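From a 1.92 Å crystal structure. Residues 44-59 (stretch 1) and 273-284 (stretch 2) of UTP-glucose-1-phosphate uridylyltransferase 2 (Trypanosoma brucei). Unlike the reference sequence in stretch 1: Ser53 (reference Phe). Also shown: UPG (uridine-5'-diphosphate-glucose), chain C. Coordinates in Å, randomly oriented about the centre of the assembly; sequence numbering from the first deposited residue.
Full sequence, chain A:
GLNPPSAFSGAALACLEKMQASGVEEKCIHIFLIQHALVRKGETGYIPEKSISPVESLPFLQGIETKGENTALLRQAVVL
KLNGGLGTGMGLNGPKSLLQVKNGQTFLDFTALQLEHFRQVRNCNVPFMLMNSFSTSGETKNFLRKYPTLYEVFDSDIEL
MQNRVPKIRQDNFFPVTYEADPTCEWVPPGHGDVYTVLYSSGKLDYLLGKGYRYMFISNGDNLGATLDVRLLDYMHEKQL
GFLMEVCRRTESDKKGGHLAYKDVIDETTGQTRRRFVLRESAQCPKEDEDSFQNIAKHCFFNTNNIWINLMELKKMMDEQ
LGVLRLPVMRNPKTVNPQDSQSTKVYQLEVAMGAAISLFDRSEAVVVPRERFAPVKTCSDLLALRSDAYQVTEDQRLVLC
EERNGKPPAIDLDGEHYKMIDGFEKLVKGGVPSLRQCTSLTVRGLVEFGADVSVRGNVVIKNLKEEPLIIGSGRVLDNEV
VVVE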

# COMPACT_ATOMS: atom_id res chain seq x y z
N THR A 44 17.29 -7.11 12.81
CA THR A 44 16.24 -6.12 13.10
C THR A 44 15.43 -5.75 11.87
O THR A 44 14.29 -5.27 11.96
CB THR A 44 16.81 -4.85 13.75
OG1 THR A 44 17.66 -4.20 12.80
CG2 THR A 44 17.61 -5.18 15.02
N GLY A 45 16.03 -5.99 10.71
CA GLY A 45 15.50 -5.51 9.44
C GLY A 45 15.74 -4.03 9.18
O GLY A 45 15.23 -3.48 8.19
N TYR A 46 16.52 -3.38 10.05
CA TYR A 46 16.65 -1.92 9.97
C TYR A 46 17.63 -1.44 8.91
O TYR A 46 18.67 -2.08 8.66
CB TYR A 46 17.06 -1.29 11.30
CG TYR A 46 16.01 -1.29 12.40
CD1 TYR A 46 14.65 -1.20 12.11
CD2 TYR A 46 16.39 -1.34 13.73
CE1 TYR A 46 13.71 -1.20 13.13
CE2 TYR A 46 15.48 -1.34 14.74
CZ TYR A 46 14.14 -1.27 14.44
OH TYR A 46 13.24 -1.28 15.49
N ILE A 47 17.33 -0.26 8.38
CA ILE A 47 18.20 0.46 7.45
C ILE A 47 18.59 1.80 8.10
O ILE A 47 17.88 2.79 7.94
CB ILE A 47 17.48 0.68 6.09
CG1 ILE A 47 17.19 -0.67 5.42
CG2 ILE A 47 18.28 1.63 5.16
CD1 ILE A 47 16.17 -0.60 4.29
N PRO A 48 19.69 1.81 8.88
CA PRO A 48 20.07 3.02 9.62
C PRO A 48 20.52 4.13 8.68
O PRO A 48 21.16 3.84 7.66
CB PRO A 48 21.24 2.54 10.49
CG PRO A 48 21.18 1.07 10.46
CD PRO A 48 20.66 0.73 9.11
N GLU A 49 20.17 5.37 9.03
CA GLU A 49 20.47 6.55 8.20
C GLU A 49 21.90 6.54 7.70
O GLU A 49 22.17 6.96 6.58
CB GLU A 49 20.18 7.86 8.96
CG GLU A 49 20.22 9.14 8.09
CD GLU A 49 19.08 9.20 7.09
OE1 GLU A 49 18.07 8.50 7.31
OE2 GLU A 49 19.19 9.95 6.10
N LYS A 50 22.80 6.03 8.54
CA LYS A 50 24.22 6.07 8.24
C LYS A 50 24.67 5.03 7.20
O LYS A 50 25.85 5.05 6.74
CB LYS A 50 25.02 6.02 9.53
CG LYS A 50 25.02 7.36 10.27
CD LYS A 50 26.08 7.44 11.35
CE LYS A 50 25.91 8.68 12.22
NZ LYS A 50 26.86 8.72 13.41
N SER A 51 23.72 4.18 6.78
CA SER A 51 23.95 3.10 5.81
C SER A 51 23.56 3.50 4.39
O SER A 51 23.81 2.76 3.42
CB SER A 51 23.20 1.82 6.22
OG SER A 51 21.80 1.93 6.00
N ILE A 52 22.94 4.67 4.27
CA ILE A 52 22.41 5.11 3.00
C ILE A 52 22.70 6.58 2.73
O ILE A 52 23.07 7.35 3.64
CB ILE A 52 20.88 4.88 2.92
CG1 ILE A 52 20.19 5.47 4.16
CG2 ILE A 52 20.59 3.39 2.72
CD1 ILE A 52 18.74 5.78 3.97
N SER A 53 22.54 6.93 1.47
CA SER A 53 22.74 8.28 0.96
C SER A 53 21.43 8.68 0.29
O SER A 53 20.73 7.82 -0.24
CB SER A 53 23.85 8.27 -0.06
OG SER A 53 25.08 8.05 0.60
N PRO A 54 21.09 9.98 0.32
CA PRO A 54 19.87 10.42 -0.37
C PRO A 54 19.94 10.38 -1.91
O PRO A 54 20.99 10.59 -2.50
CB PRO A 54 19.68 11.86 0.13
CG PRO A 54 21.05 12.30 0.51
CD PRO A 54 21.77 11.10 1.00
N VAL A 55 18.81 10.07 -2.54
CA VAL A 55 18.64 10.22 -3.98
C VAL A 55 18.29 11.68 -4.31
O VAL A 55 17.18 12.16 -4.03
CB VAL A 55 17.53 9.29 -4.53
CG1 VAL A 55 17.34 9.49 -6.03
CG2 VAL A 55 17.83 7.85 -4.22
N GLU A 56 19.24 12.36 -4.96
CA GLU A 56 19.18 13.80 -5.19
C GLU A 56 18.47 14.19 -6.47
O GLU A 56 17.95 15.31 -6.61
CB GLU A 56 20.61 14.37 -5.18
CG GLU A 56 21.47 14.07 -6.43
CD GLU A 56 22.33 12.79 -6.34
OE1 GLU A 56 21.89 11.75 -5.77
OE2 GLU A 56 23.46 12.85 -6.90
N SER A 57 18.43 13.26 -7.42
CA SER A 57 17.80 13.53 -8.69
C SER A 57 17.25 12.25 -9.29
O SER A 57 17.73 11.16 -8.95
CB SER A 57 18.78 14.24 -9.64
OG SER A 57 19.78 13.37 -10.10
N LEU A 58 16.19 12.41 -10.11
CA LEU A 58 15.58 11.32 -10.90
C LEU A 58 14.92 11.82 -12.21
O LEU A 58 14.50 12.96 -12.28
CB LEU A 58 14.53 10.56 -10.09
CG LEU A 58 14.87 9.60 -8.96
CD1 LEU A 58 13.57 9.17 -8.25
CD2 LEU A 58 15.64 8.38 -9.47
N PRO A 59 14.80 10.94 -13.22
CA PRO A 59 14.12 11.32 -14.45
C PRO A 59 12.65 11.54 -14.20
O PRO A 59 12.06 10.85 -13.38
CB PRO A 59 14.26 10.08 -15.35
CG PRO A 59 15.36 9.28 -14.74
CD PRO A 59 15.27 9.55 -13.27
N ARG A 273 29.79 0.17 -6.66
CA ARG A 273 28.71 0.89 -7.35
C ARG A 273 27.41 1.17 -6.57
O ARG A 273 27.03 0.40 -5.67
CB ARG A 273 28.37 0.20 -8.68
CG ARG A 273 27.81 -1.22 -8.57
CD ARG A 273 26.73 -1.49 -9.61
NE ARG A 273 27.07 -0.97 -10.94
CZ ARG A 273 26.58 0.15 -11.47
NH1 ARG A 273 25.73 0.91 -10.79
NH2 ARG A 273 26.96 0.52 -12.68
N ARG A 274 26.76 2.27 -6.95
CA ARG A 274 25.47 2.69 -6.41
C ARG A 274 24.34 1.73 -6.77
O ARG A 274 24.18 1.36 -7.93
CB ARG A 274 25.08 4.06 -6.98
CG ARG A 274 26.03 5.19 -6.65
CD ARG A 274 25.41 6.16 -5.66
NE ARG A 274 25.43 5.67 -4.28
CZ ARG A 274 25.55 6.45 -3.20
NH1 ARG A 274 25.70 7.76 -3.33
NH2 ARG A 274 25.55 5.90 -1.99
N ARG A 275 23.54 1.36 -5.77
CA ARG A 275 22.32 0.61 -6.02
C ARG A 275 21.19 1.29 -5.25
O ARG A 275 21.43 1.92 -4.21
CB ARG A 275 22.47 -0.87 -5.62
CG ARG A 275 23.90 -1.33 -5.41
CD ARG A 275 24.09 -2.85 -5.55
NE ARG A 275 24.31 -3.27 -6.94
CZ ARG A 275 25.18 -4.21 -7.32
NH1 ARG A 275 25.94 -4.83 -6.42
NH2 ARG A 275 25.32 -4.52 -8.60
N PHE A 276 19.98 1.21 -5.80
CA PHE A 276 18.79 1.70 -5.13
C PHE A 276 18.50 0.88 -3.88
O PHE A 276 18.77 -0.32 -3.85
CB PHE A 276 17.58 1.57 -6.06
CG PHE A 276 17.42 2.69 -7.06
CD1 PHE A 276 17.38 4.03 -6.66
CD2 PHE A 276 17.22 2.40 -8.40
CE1 PHE A 276 17.19 5.04 -7.57
CE2 PHE A 276 17.04 3.41 -9.32
CZ PHE A 276 17.02 4.73 -8.90
N VAL A 277 17.97 1.54 -2.86
CA VAL A 277 17.37 0.86 -1.72
C VAL A 277 16.02 1.50 -1.40
O VAL A 277 15.82 2.71 -1.58
CB VAL A 277 18.29 0.79 -0.42
CG1 VAL A 277 19.79 0.75 -0.75
CG2 VAL A 277 17.97 1.91 0.57
N LEU A 278 15.09 0.68 -0.93
CA LEU A 278 13.80 1.17 -0.48
C LEU A 278 13.82 1.07 1.04
O LEU A 278 14.12 0.01 1.61
CB LEU A 278 12.68 0.34 -1.11
CG LEU A 278 11.22 0.57 -0.71
CD1 LEU A 278 10.73 1.92 -1.17
CD2 LEU A 278 10.35 -0.57 -1.35
N ARG A 279 13.64 2.19 1.72
CA ARG A 279 13.49 2.12 3.18
C ARG A 279 12.03 2.35 3.58
O ARG A 279 11.52 3.48 3.47
CB ARG A 279 14.40 3.08 3.90
CG ARG A 279 14.33 2.90 5.41
CD ARG A 279 15.31 3.71 6.16
NE ARG A 279 15.23 5.15 5.90
CZ ARG A 279 15.97 6.04 6.54
NH1 ARG A 279 16.81 5.63 7.48
NH2 ARG A 279 15.88 7.33 6.25
N GLU A 280 11.37 1.27 4.01
CA GLU A 280 9.98 1.31 4.51
C GLU A 280 9.90 1.84 5.93
O GLU A 280 10.91 1.88 6.63
CB GLU A 280 9.36 -0.08 4.47
CG GLU A 280 9.18 -0.69 3.08
CD GLU A 280 8.12 0.01 2.25
OE1 GLU A 280 6.90 -0.15 2.50
OE2 GLU A 280 8.50 0.71 1.33
N SER A 281 8.71 2.24 6.36
CA SER A 281 8.47 2.62 7.76
C SER A 281 8.99 1.58 8.77
O SER A 281 9.64 1.94 9.76
CB SER A 281 6.97 2.83 7.98
OG SER A 281 6.54 4.06 7.42
N ALA A 282 8.68 0.32 8.51
CA ALA A 282 9.08 -0.79 9.37
C ALA A 282 10.59 -1.07 9.39
O ALA A 282 11.07 -1.84 10.23
CB ALA A 282 8.34 -2.04 8.96
N GLN A 283 11.33 -0.44 8.49
CA GLN A 283 12.79 -0.63 8.38
C GLN A 283 13.53 0.55 9.01
O GLN A 283 14.75 0.60 9.01
CB GLN A 283 13.20 -0.80 6.92
CG GLN A 283 12.83 -2.15 6.32
CD GLN A 283 13.03 -2.19 4.82
OE1 GLN A 283 12.61 -1.27 4.11
NE2 GLN A 283 13.64 -3.28 4.31
N CYS A 284 12.77 1.51 9.53
CA CYS A 284 13.38 2.71 10.07
C CYS A 284 13.47 2.62 11.58
O CYS A 284 12.45 2.56 12.27
CB CYS A 284 12.66 3.99 9.60
SG CYS A 284 13.40 5.51 10.25
N1 UPG C . -1.07 -5.85 0.99
C2 UPG C . -1.16 -7.15 0.46
N3 UPG C . -0.52 -8.16 1.15
C4 UPG C . 0.19 -7.96 2.31
C5 UPG C . 0.30 -6.67 2.84
C6 UPG C . -0.32 -5.60 2.19
O2 UPG C . -1.79 -7.45 -0.57
O4 UPG C . 0.70 -8.95 2.85
C1C UPG C . -1.74 -4.71 0.28
C2C UPG C . -2.61 -3.72 1.06
O2C UPG C . -3.93 -4.25 1.25
C3C UPG C . -2.63 -2.56 0.07
C4C UPG C . -1.21 -2.56 -0.47
O4C UPG C . -0.67 -3.90 -0.24
O3C UPG C . -3.51 -2.87 -1.00
C5C UPG C . -0.29 -1.56 0.30
O5C UPG C . -0.05 -1.91 1.64
PA UPG C . -0.04 -0.79 2.80
O1A UPG C . -1.26 0.02 2.57
O2A UPG C . 0.20 -1.39 4.12
O3A UPG C . 1.25 0.13 2.36
PB UPG C . 2.80 -0.06 2.80
O1B UPG C . 3.19 -1.45 2.51
O2B UPG C . 3.05 0.51 4.16
O3B UPG C . 3.47 0.99 1.79
C1' UPG C . 3.41 0.73 0.34
C2' UPG C . 4.83 0.64 -0.20
C3' UPG C . 5.54 1.94 0.14
C4' UPG C . 4.79 3.10 -0.54
C5' UPG C . 3.31 3.13 -0.08
C6' UPG C . 2.50 4.04 -0.96
O2' UPG C . 5.54 -0.46 0.40
O3' UPG C . 6.89 1.85 -0.27
O4' UPG C . 5.41 4.34 -0.24
O5' UPG C . 2.66 1.83 -0.21
O6' UPG C . 1.26 4.34 -0.31
O HOH W 1 12.26 -4.14 10.14
O HOH W 2 15.19 -4.96 6.17

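The charged centre of this contact is Arg279, which leaves its strand toward stretch 1 and offers its guanidinium to two kinds of acceptor there, with NE and NH2 also bonded elsewhere in the structure. Arg279 NH2 forms a salt bridge with Glu49, 2.7 Å from OE1, while Arg279 NH1 donates to the backbone, 3.1 Å from Ile47 O; a weak bond from NH1 to Glu49 OE1 (3.1 Å, 129°) adds to the salt bridge. Both acceptors lie near the guanidinium plane, where its N-H groups point, and one face is covered by carbon: Ile52 CD1 sits over it, 3.8 Å from Arg279 CZ. The rule to read here is a buried arginine with polar partners at its edge and carbon over a face.

A backbone hydrogen bond joins the stretches near Gln283. Ile47 N donates to Gln283 O at 2.8 Å and a nearly straight 169°, and the same oxygen takes a CA-H...O contact from Tyr46 CA at 3.3 Å. Gln283 OE1 accepts from Glu280 N at 2.8 Å, within its own stretch. Two waters add bridges nearby: one donates to Thr44 O and Ala282 O, the other donates to Gly45 O and accepts from Gln283 NE2. At the exposed Arg274, NH2 makes a weak bond to Ser53 OG at 3.4 Å; Ser53 departs from the reference sequence.

Apolar packing fills in between and beyond. Ile47 points toward stretch 2, its CB 3.7 Å from Arg279 CD and its CD1 3.6 Å from Gln283 CD, so it packs against the aliphatic part of Arg279 and the amide group of Gln283. Ile52 CG2 meets Val277 CG2 at 3.7 Å. Farther along, the Phe276 ring receives Leu58 CD2 at its edge, 3.9 Å from CZ, with Val55 CG2 also near the ring edge and looser, 4.4 Å from Phe276 CE1.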